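Local atomic coordinates of alpha-1,3-glucanase (Bacillus circulans, PDB entry 5ZRU), a protein that hydrolyses alpha-1,3-glucan as a family GH87 glycoside hydrolase, this chain being the catalytic unit of a longer protein that probably also binds carbohydrate. Residues A[83-88]-A[114-119]; A[236-241]-A[270-275]; A[414-419]-A[447-452]. One frame throughout, in Å; residues are numbered along the deposited sequence.

Interaction 1 of 3, residues A[83-88]-A[114-119]; sequences MPDSAN and YSWQYF. With CA (calcium ion), chain I; PE5 (3,6,9,12,15,18,21,24-octaoxahexacosan-1-ol), chain C.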
ATOM      1  N   MET A  83     -18.758  -2.071   0.200  1.00 11.63           N
ATOM      2  CA  MET A  83     -20.082  -2.267   0.776  1.00  9.37           C
ATOM      3  C   MET A  83     -20.267  -1.220   1.871  1.00 12.52           C
ATOM      4  O   MET A  83     -19.291  -0.636   2.341  1.00 10.19           O
ATOM      5  CB  MET A  83     -20.256  -3.691   1.334  1.00 10.89           C
ATOM      6  CG  MET A  83     -19.415  -3.985   2.574  1.00  9.44           C
ATOM      7  SD  MET A  83     -19.526  -5.717   3.065  1.00 11.47           S
ATOM      8  CE  MET A  83     -21.105  -5.809   3.902  1.00 12.40           C
ATOM      9  N   PRO A  84     -21.513  -0.944   2.266  1.00 11.15           N
ATOM     10  CA  PRO A  84     -21.742   0.176   3.191  1.00 11.38           C
ATOM     11  C   PRO A  84     -21.188  -0.095   4.581  1.00 11.83           C
ATOM     12  O   PRO A  84     -21.100  -1.238   5.039  1.00 11.45           O
ATOM     13  CB  PRO A  84     -23.275   0.298   3.239  1.00 13.10           C
ATOM     14  CG  PRO A  84     -23.791  -0.553   2.095  1.00 15.37           C
ATOM     15  CD  PRO A  84     -22.766  -1.622   1.897  1.00 10.42           C
ATOM     16  N   ASP A  85     -20.839   0.993   5.258  1.00 11.20           N
ATOM     17  CA  ASP A  85     -20.562   1.002   6.685  1.00 14.12           C
ATOM     18  C   ASP A  85     -21.878   0.994   7.472  1.00 12.10           C
ATOM     19  O   ASP A  85     -22.962   1.265   6.935  1.00 13.22           O
ATOM     20  CB  ASP A  85     -19.726   2.246   7.027  1.00 10.69           C
ATOM     21  CG  ASP A  85     -18.995   2.151   8.368  1.00 12.45           C
ATOM     22  OD1 ASP A  85     -19.035   1.100   9.029  1.00 10.99           O
ATOM     23  OD2 ASP A  85     -18.370   3.161   8.757  1.00 11.62           O
ATOM     24  N   SER A  86     -21.778   0.664   8.754  1.00 10.27           N
ATOM     25  CA  SER A  86     -22.922   0.820   9.644  1.00 15.62           C
ATOM     26  C   SER A  86     -22.978   2.247  10.169  1.00 15.86           C
ATOM     27  O   SER A  86     -22.017   3.013  10.061  1.00 15.76           O
ATOM     28  CB  SER A  86     -22.840  -0.158  10.813  1.00 14.07           C
ATOM     29  OG  SER A  86     -21.701   0.129  11.612  1.00 14.17           O
ATOM     30  N   ALA A  87     -24.121   2.603  10.765  1.00 19.39           N
ATOM     31  CA  ALA A  87     -24.264   3.948  11.310  1.00 23.12           C
ATOM     32  C   ALA A  87     -23.296   4.193  12.458  1.00 14.92           C
ATOM     33  O   ALA A  87     -22.823   5.320  12.639  1.00 22.29           O
ATOM     34  CB  ALA A  87     -25.708   4.186  11.765  1.00 22.12           C
ATOM     35  N   ASN A  88     -22.991   3.169  13.251  1.00 16.33           N
ATOM     36  CA  ASN A  88     -22.059   3.343  14.357  1.00 16.72           C
ATOM     37  C   ASN A  88     -20.607   3.107  13.955  1.00 18.49           C
ATOM     38  O   ASN A  88     -19.733   3.060  14.829  1.00 17.36           O
ATOM     39  CB  ASN A  88     -22.439   2.442  15.539  1.00 20.68           C
ATOM     40  CG  ASN A  88     -22.290   0.961  15.244  1.00 20.08           C
ATOM     41  OD1 ASN A  88     -21.787   0.559  14.198  1.00 19.14           O
ATOM     42  ND2 ASN A  88     -22.732   0.137  16.188  1.00 24.03           N
ATOM     43  N   TYR A 114     -13.215  -3.564   8.399  1.00  9.77           N
ATOM     44  CA  TYR A 114     -11.848  -3.063   8.293  1.00  8.53           C
ATOM     45  C   TYR A 114     -11.792  -1.681   7.667  1.00  9.23           C
ATOM     46  O   TYR A 114     -10.959  -0.850   8.055  1.00  8.19           O
ATOM     47  CB  TYR A 114     -10.997  -4.011   7.454  1.00  8.74           C
ATOM     48  CG  TYR A 114     -11.001  -5.419   7.951  1.00  9.33           C
ATOM     49  CD1 TYR A 114     -10.257  -5.788   9.065  1.00  9.61           C
ATOM     50  CD2 TYR A 114     -11.733  -6.395   7.284  1.00 10.21           C
ATOM     51  CE1 TYR A 114     -10.259  -7.105   9.514  1.00 12.35           C
ATOM     52  CE2 TYR A 114     -11.735  -7.699   7.716  1.00 13.73           C
ATOM     53  CZ  TYR A 114     -11.007  -8.050   8.835  1.00 11.36           C
ATOM     54  OH  TYR A 114     -11.036  -9.373   9.234  1.00 14.50           O
ATOM     55  N   SER A 115     -12.628  -1.444   6.661  1.00  8.21           N
ATOM     56  CA  SER A 115     -12.545  -0.274   5.805  1.00  8.66           C
ATOM     57  C   SER A 115     -13.369   0.863   6.409  1.00 10.10           C
ATOM     58  O   SER A 115     -13.887   0.753   7.525  1.00 10.31           O
ATOM     59  CB  SER A 115     -12.998  -0.648   4.388  1.00  7.91           C
ATOM     60  OG  SER A 115     -14.262  -1.321   4.416  1.00 11.94           O
ATOM     61  N   TRP A 116     -13.473   1.969   5.667  1.00  7.20           N
ATOM     62  CA  TRP A 116     -14.210   3.192   6.000  1.00  7.67           C
ATOM     63  C   TRP A 116     -13.551   3.979   7.132  1.00  9.95           C
ATOM     64  O   TRP A 116     -13.558   3.554   8.294  1.00 10.34           O
ATOM     65  CB  TRP A 116     -15.680   2.890   6.331  1.00  9.69           C
ATOM     66  CG  TRP A 116     -16.445   2.407   5.129  1.00  9.53           C
ATOM     67  CD1 TRP A 116     -16.512   1.122   4.670  1.00 10.08           C
ATOM     68  CD2 TRP A 116     -17.239   3.196   4.225  1.00  9.21           C
ATOM     69  NE1 TRP A 116     -17.294   1.063   3.540  1.00  9.96           N
ATOM     70  CE2 TRP A 116     -17.744   2.320   3.241  1.00  9.07           C
ATOM     71  CE3 TRP A 116     -17.570   4.558   4.152  1.00 10.26           C
ATOM     72  CZ2 TRP A 116     -18.580   2.751   2.207  1.00 11.36           C
ATOM     73  CZ3 TRP A 116     -18.394   4.987   3.116  1.00 11.25           C
ATOM     74  CH2 TRP A 116     -18.881   4.085   2.153  1.00 11.69           C
ATOM     75  N   GLN A 117     -12.967   5.120   6.766  1.00  9.49           N
ATOM     76  CA  GLN A 117     -12.365   6.100   7.664  1.00  9.38           C
ATOM     77  C   GLN A 117     -12.880   7.473   7.263  1.00  9.74           C
ATOM     78  O   GLN A 117     -13.073   7.742   6.077  1.00  9.97           O
ATOM     79  CB  GLN A 117     -10.832   6.087   7.580  1.00  9.81           C
ATOM     80  CG  GLN A 117     -10.186   4.823   8.123  1.00  8.55           C
ATOM     81  CD  GLN A 117     -10.071   4.871   9.633  1.00  8.59           C
ATOM     82  OE1 GLN A 117      -9.106   5.417  10.159  1.00 11.02           O
ATOM     83  NE2 GLN A 117     -11.056   4.307  10.335  1.00  7.88           N
ATOM     84  N   TYR A 118     -13.079   8.355   8.251  1.00  9.64           N
ATOM     85  CA  TYR A 118     -13.848   9.574   8.025  1.00  9.65           C
ATOM     86  C   TYR A 118     -13.043  10.809   8.422  1.00 12.97           C
ATOM     87  O   TYR A 118     -12.396  10.828   9.473  1.00 11.31           O
ATOM     88  CB  TYR A 118     -15.182   9.508   8.796  1.00 10.81           C
ATOM     89  CG  TYR A 118     -16.063   8.348   8.374  1.00 12.64           C
ATOM     90  CD1 TYR A 118     -16.979   8.491   7.329  1.00 11.27           C
ATOM     91  CD2 TYR A 118     -15.986   7.109   9.020  1.00 10.24           C
ATOM     92  CE1 TYR A 118     -17.787   7.438   6.940  1.00  9.87           C
ATOM     93  CE2 TYR A 118     -16.795   6.048   8.638  1.00 10.58           C
ATOM     94  CZ  TYR A 118     -17.691   6.219   7.594  1.00 11.15           C
ATOM     95  OH  TYR A 118     -18.492   5.172   7.210  1.00 11.05           O
ATOM     96  N   PHE A 119     -13.092  11.847   7.584  1.00 10.50           N
ATOM     97  CA  PHE A 119     -12.181  12.981   7.723  1.00 11.02           C
ATOM     98  C   PHE A 119     -12.929  14.302   7.811  1.00 12.94           C
ATOM     99  O   PHE A 119     -13.582  14.719   6.849  1.00 12.47           O
ATOM    100  CB  PHE A 119     -11.185  13.008   6.561  1.00 10.08           C
ATOM    101  CG  PHE A 119     -10.204  11.868   6.606  1.00 10.48           C
ATOM    102  CD1 PHE A 119      -9.031  11.974   7.346  1.00 11.16           C
ATOM    103  CD2 PHE A 119     -10.484  10.669   5.959  1.00 11.44           C
ATOM    104  CE1 PHE A 119      -8.132  10.910   7.417  1.00 11.47           C
ATOM    105  CE2 PHE A 119      -9.591   9.598   6.020  1.00  8.62           C
ATOM    106  CZ  PHE A 119      -8.418   9.716   6.755  1.00 11.80           C
TER
HETATM  107 CA    CA I 607     -14.318   1.672   9.596  1.00  9.81          CA
HETATM  108  C48 PE5 C 601     -11.582 -11.985  13.266  1.00 21.35           C
HETATM  109  C50 PE5 C 601     -11.713 -10.640  12.542  1.00 21.41           C
HETATM  110  O1  PE5 C 601     -13.066 -10.334  12.334  1.00 28.07           O
HETATM  111  C1  PE5 C 601     -13.306  -9.088  11.740  1.00 25.78           C
HETATM  112  C2  PE5 C 601     -14.785  -8.935  11.374  1.00 22.90           C
HETATM  113  O2  PE5 C 601     -15.127  -9.870  10.391  1.00 21.48           O
HETATM  114  C3  PE5 C 601     -16.486  -9.943  10.065  1.00 23.37           C
HETATM  115  C4  PE5 C 601     -16.711 -11.052   9.030  1.00 22.27           C
HETATM  116  O3  PE5 C 601     -15.914 -10.819   7.899  1.00 27.46           O
HETATM  117  C5  PE5 C 601     -16.076 -11.707   6.825  1.00 20.78           C
HETATM  118  C6  PE5 C 601     -14.711 -12.192   6.315  1.00 31.37           C
HETATM  119  O4  PE5 C 601     -14.179 -11.338   5.334  1.00 30.13           O
HETATM  120  C7  PE5 C 601     -12.797 -11.101   5.410  1.00 27.79           C
HETATM  121  C8  PE5 C 601     -12.026 -12.423   5.455  1.00 30.45           C
HETATM  122  O5  PE5 C 601     -10.723 -12.184   5.883  1.00 33.05           O
HETATM  123  C9  PE5 C 601      -9.994 -13.333   6.221  1.00 30.07           C
HETATM  124  C10 PE5 C 601      -8.986 -13.614   5.114  1.00 27.79           C
HETATM  125  O6  PE5 C 601      -9.151 -14.924   4.661  1.00 27.56           O
HETATM  126  C11 PE5 C 601      -8.644 -15.169   3.382  1.00 27.21           C
HETATM  127  C12 PE5 C 601      -9.130 -16.520   2.875  1.00 25.99           C
HETATM  128  O7  PE5 C 601      -7.997 -17.308   2.680  1.00 24.43           O
HETATM  129  C13 PE5 C 601      -8.026 -18.118   1.540  1.00 21.91           C
HETATM  130  C14 PE5 C 601      -7.109 -19.314   1.782  1.00 23.80           C
HETATM  131  O8  PE5 C 601      -7.209 -19.676   3.130  1.00 25.64           O
HETATM  132  C15 PE5 C 601      -6.374 -20.725   3.547  1.00 24.84           C
HETATM  133  C16 PE5 C 601      -7.236 -21.908   4.010  1.00 22.55           C
HETATM  134  O52 PE5 C 601      -7.212 -22.028   5.406  1.00 32.17           O
HETATM  135  O   HOH W   1     -16.056  -1.340   2.006  1.00 11.49           O
HETATM  136  O   HOH W   2     -16.090   3.109  10.241  1.00 10.71           O
HETATM  137  O   HOH W   3     -16.430   0.437   8.876  1.00 11.26           O
HETATM  138  O   HOH W   4     -12.018   1.133   9.737  1.00  9.42           O
HETATM  139  O   HOH W   5     -13.568   2.823  11.656  1.00 10.14           O
HETATM  140  O   HOH W   6     -14.899  -0.041  11.288  1.00 11.56           O

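Interaction 2 of 3, residues A[236-241]-A[270-275]; sequences GSVANK and SFRVTG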
ATOM      1  N   GLY A 236      11.117 -12.849  20.271  1.00 13.07           N
ATOM      2  CA  GLY A 236      12.202 -12.301  21.060  1.00 12.87           C
ATOM      3  C   GLY A 236      11.708 -11.200  21.988  1.00 16.08           C
ATOM      4  O   GLY A 236      10.559 -10.760  21.932  1.00 15.40           O
ATOM      5  N   SER A 237      12.608 -10.739  22.856  1.00 15.73           N
ATOM      6  CA  SER A 237      12.301  -9.654  23.780  1.00 18.94           C
ATOM      7  C   SER A 237      13.456  -8.666  23.774  1.00 18.63           C
ATOM      8  O   SER A 237      14.555  -8.979  23.315  1.00 18.65           O
ATOM      9  CB  SER A 237      12.059 -10.163  25.209  1.00 24.52           C
ATOM     10  OG  SER A 237      13.277 -10.594  25.797  1.00 21.89           O
ATOM     11  N   VAL A 238      13.195  -7.459  24.281  1.00 19.61           N
ATOM     12  CA  VAL A 238      14.263  -6.465  24.355  1.00 21.86           C
ATOM     13  C   VAL A 238      15.406  -6.983  25.217  1.00 18.78           C
ATOM     14  O   VAL A 238      16.585  -6.841  24.863  1.00 21.32           O
ATOM     15  CB  VAL A 238      13.722  -5.118  24.871  1.00 21.47           C
ATOM     16  CG1 VAL A 238      14.874  -4.161  25.167  1.00 19.45           C
ATOM     17  CG2 VAL A 238      12.785  -4.504  23.846  1.00 19.22           C
ATOM     18  N   ALA A 239      15.078  -7.624  26.342  1.00 19.62           N
ATOM     19  CA  ALA A 239      16.126  -8.121  27.228  1.00 25.70           C
ATOM     20  C   ALA A 239      16.829  -9.338  26.650  1.00 25.56           C
ATOM     21  O   ALA A 239      18.015  -9.547  26.917  1.00 27.29           O
ATOM     22  CB  ALA A 239      15.550  -8.459  28.603  1.00 30.00           C
ATOM     23  N   ASN A 240      16.122 -10.164  25.876  1.00 21.85           N
ATOM     24  CA  ASN A 240      16.689 -11.403  25.336  1.00 24.37           C
ATOM     25  C   ASN A 240      16.393 -11.427  23.839  1.00 22.53           C
ATOM     26  O   ASN A 240      15.446 -12.077  23.389  1.00 17.75           O
ATOM     27  CB  ASN A 240      16.120 -12.624  26.054  1.00 23.87           C
ATOM     28  CG  ASN A 240      16.854 -13.903  25.698  1.00 36.81           C
ATOM     29  OD1 ASN A 240      18.012 -13.872  25.273  1.00 44.47           O
ATOM     30  ND2 ASN A 240      16.184 -15.039  25.872  1.00 42.96           N
ATOM     31  N   LYS A 241      17.199 -10.700  23.074  1.00 17.12           N
ATOM     32  CA  LYS A 241      16.962 -10.590  21.644  1.00 18.34           C
ATOM     33  C   LYS A 241      17.411 -11.867  20.942  1.00 21.99           C
ATOM     34  O   LYS A 241      18.287 -12.590  21.425  1.00 20.73           O
ATOM     35  CB  LYS A 241      17.676  -9.357  21.073  1.00 22.61           C
ATOM     36  CG  LYS A 241      16.937  -8.053  21.417  1.00 21.15           C
ATOM     37  CD  LYS A 241      17.499  -6.810  20.744  1.00 21.46           C
ATOM     38  CE  LYS A 241      18.695  -6.265  21.506  1.00 29.45           C
ATOM     39  NZ  LYS A 241      18.372  -5.919  22.925  1.00 27.75           N
ATOM     40  N   SER A 270       5.961  -8.300  16.488  1.00 10.06           N
ATOM     41  CA  SER A 270       7.060  -7.458  16.942  1.00 11.14           C
ATOM     42  C   SER A 270       8.329  -8.295  16.930  1.00 13.15           C
ATOM     43  O   SER A 270       8.433  -9.270  17.680  1.00 12.70           O
ATOM     44  CB  SER A 270       6.802  -6.899  18.346  1.00 11.57           C
ATOM     45  OG  SER A 270       7.998  -6.361  18.910  1.00 12.83           O
ATOM     46  N   PHE A 271       9.283  -7.922  16.075  1.00 11.90           N
ATOM     47  CA  PHE A 271      10.579  -8.596  16.015  1.00 12.51           C
ATOM     48  C   PHE A 271      11.557  -7.954  16.989  1.00 12.41           C
ATOM     49  O   PHE A 271      11.689  -6.725  17.026  1.00 10.12           O
ATOM     50  CB  PHE A 271      11.186  -8.520  14.613  1.00  8.60           C
ATOM     51  CG  PHE A 271      10.447  -9.302  13.552  1.00 10.71           C
ATOM     52  CD1 PHE A 271      10.273 -10.676  13.658  1.00  9.50           C
ATOM     53  CD2 PHE A 271       9.995  -8.658  12.405  1.00 12.91           C
ATOM     54  CE1 PHE A 271       9.633 -11.390  12.660  1.00 10.97           C
ATOM     55  CE2 PHE A 271       9.348  -9.360  11.403  1.00 12.75           C
ATOM     56  CZ  PHE A 271       9.164 -10.730  11.532  1.00 12.74           C
ATOM     57  N   ARG A 272      12.267  -8.785  17.749  1.00 11.23           N
ATOM     58  CA  ARG A 272      13.401  -8.350  18.571  1.00 12.94           C
ATOM     59  C   ARG A 272      14.614  -9.170  18.139  1.00 12.38           C
ATOM     60  O   ARG A 272      15.052 -10.089  18.840  1.00 13.82           O
ATOM     61  CB  ARG A 272      13.105  -8.507  20.075  1.00 14.83           C
ATOM     62  CG  ARG A 272      11.905  -7.708  20.556  1.00 15.46           C
ATOM     63  CD  ARG A 272      12.152  -6.210  20.451  1.00 15.50           C
ATOM     64  NE  ARG A 272      11.010  -5.437  20.933  1.00 13.69           N
ATOM     65  CZ  ARG A 272      10.920  -4.110  20.865  1.00 17.33           C
ATOM     66  NH1 ARG A 272      11.907  -3.401  20.325  1.00 11.32           N
ATOM     67  NH2 ARG A 272       9.841  -3.492  21.335  1.00 16.96           N
ATOM     68  N   VAL A 273      15.123  -8.852  16.953  1.00 12.21           N
ATOM     69  CA  VAL A 273      16.137  -9.638  16.259  1.00 12.45           C
ATOM     70  C   VAL A 273      17.354  -8.747  16.021  1.00 13.55           C
ATOM     71  O   VAL A 273      17.212  -7.610  15.557  1.00 14.34           O
ATOM     72  CB  VAL A 273      15.591 -10.182  14.923  1.00 10.90           C
ATOM     73  CG1 VAL A 273      16.698 -10.838  14.096  1.00 12.57           C
ATOM     74  CG2 VAL A 273      14.428 -11.161  15.172  1.00 10.20           C
ATOM     75  N   THR A 274      18.549  -9.268  16.326  1.00 11.78           N
ATOM     76  CA  THR A 274      19.782  -8.529  16.088  1.00 11.72           C
ATOM     77  C   THR A 274      20.584  -9.054  14.914  1.00 14.34           C
ATOM     78  O   THR A 274      21.434  -8.325  14.396  1.00 15.47           O
ATOM     79  CB  THR A 274      20.686  -8.549  17.330  1.00 14.16           C
ATOM     80  OG1 THR A 274      20.953  -9.902  17.711  1.00 16.49           O
ATOM     81  CG2 THR A 274      20.019  -7.833  18.475  1.00 18.31           C
ATOM     82  N   GLY A 275      20.362 -10.298  14.504  1.00 12.56           N
ATOM     83  CA  GLY A 275      21.030 -10.824  13.336  1.00 11.85           C
ATOM     84  C   GLY A 275      20.094 -10.861  12.148  1.00 12.57           C
ATOM     85  O   GLY A 275      19.518  -9.839  11.777  1.00 16.59           O
TER

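Interaction 3 of 3, residues A[414-419]-A[447-452]; sequences GGSGHK and NNTGIV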
ATOM      1  N   GLY A 414      13.796  12.651   4.486  1.00  8.78           N
ATOM      2  CA  GLY A 414      15.095  13.097   4.945  1.00  9.48           C
ATOM      3  C   GLY A 414      16.147  12.044   4.665  1.00  9.39           C
ATOM      4  O   GLY A 414      15.874  11.025   4.024  1.00 10.95           O
ATOM      5  N   GLY A 415      17.352  12.311   5.167  1.00 12.00           N
ATOM      6  CA  GLY A 415      18.473  11.414   4.965  1.00 12.57           C
ATOM      7  C   GLY A 415      19.198  11.599   3.643  1.00 13.07           C
ATOM      8  O   GLY A 415      19.206  12.698   3.074  1.00 13.06           O
ATOM      9  N   SER A 416      19.818  10.530   3.143  1.00 10.85           N
ATOM     10  CA  SER A 416      20.674  10.641   1.973  1.00  8.62           C
ATOM     11  C   SER A 416      20.613   9.362   1.148  1.00  9.49           C
ATOM     12  O   SER A 416      20.459   8.262   1.689  1.00 10.62           O
ATOM     13  CB  SER A 416      22.121  10.934   2.401  1.00  9.40           C
ATOM     14  OG  SER A 416      23.002  10.956   1.299  1.00 12.50           O
ATOM     15  N   GLY A 417      20.743   9.517  -0.167  1.00  9.54           N
ATOM     16  CA  GLY A 417      21.055   8.403  -1.057  1.00 11.42           C
ATOM     17  C   GLY A 417      19.916   7.465  -1.405  1.00 11.30           C
ATOM     18  O   GLY A 417      20.173   6.399  -1.978  1.00 11.00           O
ATOM     19  N   HIS A 418      18.676   7.816  -1.076  1.00 10.21           N
ATOM     20  CA  HIS A 418      17.541   6.950  -1.370  1.00  9.87           C
ATOM     21  C   HIS A 418      17.245   6.956  -2.861  1.00 12.84           C
ATOM     22  O   HIS A 418      17.525   7.927  -3.563  1.00  9.66           O
ATOM     23  CB  HIS A 418      16.300   7.419  -0.611  1.00 10.75           C
ATOM     24  CG  HIS A 418      16.553   7.712   0.831  1.00 11.45           C
ATOM     25  ND1 HIS A 418      17.116   6.792   1.685  1.00  9.99           N
ATOM     26  CD2 HIS A 418      16.306   8.819   1.575  1.00  9.95           C
ATOM     27  CE1 HIS A 418      17.210   7.318   2.896  1.00 10.48           C
ATOM     28  NE2 HIS A 418      16.734   8.550   2.852  1.00 10.43           N
ATOM     29  N   LYS A 419      16.657   5.867  -3.350  1.00  9.49           N
ATOM     30  CA  LYS A 419      16.198   5.872  -4.728  1.00  9.34           C
ATOM     31  C   LYS A 419      14.891   5.110  -4.848  1.00 10.00           C
ATOM     32  O   LYS A 419      14.596   4.217  -4.056  1.00  9.32           O
ATOM     33  CB  LYS A 419      17.221   5.279  -5.691  1.00 13.65           C
ATOM     34  CG  LYS A 419      17.392   3.788  -5.578  1.00 15.49           C
ATOM     35  CD  LYS A 419      18.501   3.338  -6.543  1.00 25.00           C
ATOM     36  CE  LYS A 419      18.978   1.931  -6.244  1.00 28.12           C
ATOM     37  NZ  LYS A 419      19.898   1.430  -7.306  1.00 32.31           N
ATOM     38  N   ASN A 447      22.508  16.857   4.458  1.00 14.33           N
ATOM     39  CA  ASN A 447      23.625  15.995   4.093  1.00 12.98           C
ATOM     40  C   ASN A 447      23.243  14.961   3.039  1.00 14.87           C
ATOM     41  O   ASN A 447      23.858  13.894   2.958  1.00 17.59           O
ATOM     42  CB  ASN A 447      24.192  15.324   5.343  1.00 15.87           C
ATOM     43  CG  ASN A 447      24.803  16.334   6.294  1.00 26.89           C
ATOM     44  OD1 ASN A 447      25.561  17.208   5.873  1.00 27.70           O
ATOM     45  ND2 ASN A 447      24.454  16.242   7.567  1.00 27.26           N
ATOM     46  N   ASN A 448      22.243  15.266   2.218  1.00 12.48           N
ATOM     47  CA  ASN A 448      21.835  14.367   1.145  1.00 12.73           C
ATOM     48  C   ASN A 448      22.811  14.501  -0.019  1.00 12.03           C
ATOM     49  O   ASN A 448      22.895  15.560  -0.650  1.00 12.77           O
ATOM     50  CB  ASN A 448      20.417  14.686   0.688  1.00 11.73           C
ATOM     51  CG  ASN A 448      20.005  13.864  -0.505  1.00 11.83           C
ATOM     52  OD1 ASN A 448      20.437  12.716  -0.656  1.00 10.79           O
ATOM     53  ND2 ASN A 448      19.173  14.444  -1.371  1.00 13.30           N
ATOM     54  N   THR A 449      23.544  13.428  -0.308  1.00 11.85           N
ATOM     55  CA  THR A 449      24.444  13.399  -1.456  1.00 14.71           C
ATOM     56  C   THR A 449      23.701  13.217  -2.769  1.00 16.86           C
ATOM     57  O   THR A 449      24.280  13.451  -3.838  1.00 13.78           O
ATOM     58  CB  THR A 449      25.474  12.274  -1.296  1.00 12.84           C
ATOM     59  OG1 THR A 449      24.802  11.008  -1.256  1.00 15.52           O
ATOM     60  CG2 THR A 449      26.264  12.469  -0.006  1.00 20.63           C
ATOM     61  N   GLY A 450      22.445  12.787  -2.714  1.00 11.25           N
ATOM     62  CA  GLY A 450      21.631  12.695  -3.903  1.00 10.67           C
ATOM     63  C   GLY A 450      20.561  11.631  -3.770  1.00 13.96           C
ATOM     64  O   GLY A 450      20.842  10.515  -3.327  1.00 11.74           O
ATOM     65  N   ILE A 451      19.338  11.976  -4.155  1.00 10.43           N
ATOM     66  CA  ILE A 451      18.200  11.068  -4.188  1.00  8.74           C
ATOM     67  C   ILE A 451      17.725  10.973  -5.631  1.00 11.60           C
ATOM     68  O   ILE A 451      17.749  11.971  -6.360  1.00 13.81           O
ATOM     69  CB  ILE A 451      17.082  11.579  -3.247  1.00 10.06           C
ATOM     70  CG1 ILE A 451      17.446  11.298  -1.785  1.00  9.00           C
ATOM     71  CG2 ILE A 451      15.697  11.021  -3.632  1.00 10.92           C
ATOM     72  CD1 ILE A 451      16.546  12.022  -0.775  1.00  9.84           C
ATOM     73  N   VAL A 452      17.324   9.774  -6.059  1.00 10.61           N
ATOM     74  CA  VAL A 452      16.986   9.524  -7.456  1.00 10.03           C
ATOM     75  C   VAL A 452      15.604   8.891  -7.547  1.00 13.10           C
ATOM     76  O   VAL A 452      15.315   7.922  -6.835  1.00 11.20           O
ATOM     77  CB  VAL A 452      18.025   8.611  -8.136  1.00 10.74           C
ATOM     78  CG1 VAL A 452      17.530   8.178  -9.510  1.00 17.06           C
ATOM     79  CG2 VAL A 452      19.362   9.322  -8.246  1.00 14.55           C
TER

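Interaction 1 of 3, residues A[83-88]-A[114-119]
D85 packs its CB on W116 and reaches the hydroxyl of Y118. That CB sits over one face of the indole, 3.9 Å from the centroid of the five-membered ring, in a CH-pi contact. D85 and W116 run past each other in opposite directions. CG of D85 is set anti to the backbone N (chi1 -161°). OD2 meets the tyrosine at its edge. Y118 OH donates to D85 OD2 at 2.5 Å, and OD2 accepts on its anti lone pair, the one away from OD1. Carboxylate and phenol ring are nearly coplanar. At the nitrogen edge of the indole, W116 NE1 donates to M83 O at 2.9 Å. The carbonyl points almost straight at the nitrogen, but the bond is bent at the hydrogen (133°). M83 O also lies somewhat out of the indole plane.

The backbone binds a calcium ion through S115 O at 2.3 Å and W116 O at 2.4 Å. Five waters complete its shell. One of them donates to D85 OD2 at 2.7 Å, and another makes a weak bond to OD1. The contact joins the loop after strand 76-82 to the start of strand 117-119 and the loop before it, in the D1 part of the catalytic unit. D85 reaches the metal through these two waters, as a second-shell carboxylate. Its negative charge would probably offset part of the calcium charge.

Interaction 2 of 3, residues A[236-241]-A[270-275]
A turn of the parallel beta-helix, running through G236, V238 and K241, packs here on R272 and T274 of the following coil. R272 has the largest share of the contact. Its CB and CG lie against the backbone of G236 and S237, with CG 3.6 Å from G236 O. The chain then bends at chi2 (-66°), which directs CD toward V238. CG2 of V238 sits over the centre of the guanidinium face, 3.5 Å above its plane. The NH1 group is hydrogen-bonded to N304, outside the turn.

K241 packs against R272 O and T274. Its CA is 3.4 Å from R272 O. Its CD meets T274 CG2 at 3.5 Å, the two side chains crossing at about a right angle. The lysine chain then curls back, and NZ donates to V238 O at 2.8 Å; H330 is a second partner of this nitrogen. Within the turn, N240 N donates to S237 OG at 2.9 Å, an ST motif. G236 has a positive phi, and a CB there would clash with R272 O. No hydrogen bond links the two segments, so the contact rests on packing.

Backbone bonds between I235 and R272 pair strand 233-235 with strand 269-273 just before the turn. On its other side, strand 269-273 is bonded through F271 to M302 and N304. A329, from a later loop, touches both V238 and R272.

Interaction 3 of 3, residues A[414-419]-A[447-452]
I451, S416 and H418 bury the most surface in this contact. The hydroxyl of S416 is set anti to its backbone N (chi1 176°), where it faces the turn 447-450. T449 N donates to S416 OG at 3.0 Å in a nearly straight bond (169°). CB of S416 rests on N447 O at 3.5 Å.

N448 OD1 ties its own turn to the other segment. It accepts from G417 N at 3.3 Å across the contact and from G450 N at 2.9 Å within the turn. The two donors come from opposite faces of the amide plane. The bond from G450 closes an Asx turn, with the donor well above that plane. ND2 of N448 is held by K485 O on the following coil. An alanine here would probably leave G417 N and G450 N without this acceptor and K485 O without this donor, freeing the turn to shift. G415 O, close to N448 CB, is buried without a hydrogen-bond partner.

H418 and I451 lie side by side and point the same way, with H418 CD2 4.0 Å from I451 CD1. The imidazole is fixed at both nitrogens. NE2 donates to G414 O at 2.9 Å, in the ring plane, and ND1 accepts from the backbone N of N394 on the preceding coil. The ring also meets F412. On the backbone, V452 N donates to H418 O at 3.1 Å, and I451 packs beside the same carbonyl.

Strands 419-421 and 451-459 run on from here, with K419 and V452 in a parallel bridge. Such in-register stacking of a turn and strand on the next coil is typical of the right-handed parallel beta-helix of the pectate-lyase-like D2 part.

Interaction 1 belongs to the D1 part of the catalytic unit, and interactions 2 and 3 to the beta-helical D2 part. The centres of interactions 1 and 2 are about 37 Å apart, and those of interactions 1 and 3 are about 39 Å apart, across the centre of the chain. Interactions 2 and 3 join successive coils at two places along the helix, with nearest atoms about 19 Å apart. None of the three touches another. Interaction 1 alone holds a metal and meets the bound glycol chain, through Y114. That tyrosine also stacks on H318 and bonds to N285, linking D1 to D2. Interactions 2 and 3 lie away from the metal sites.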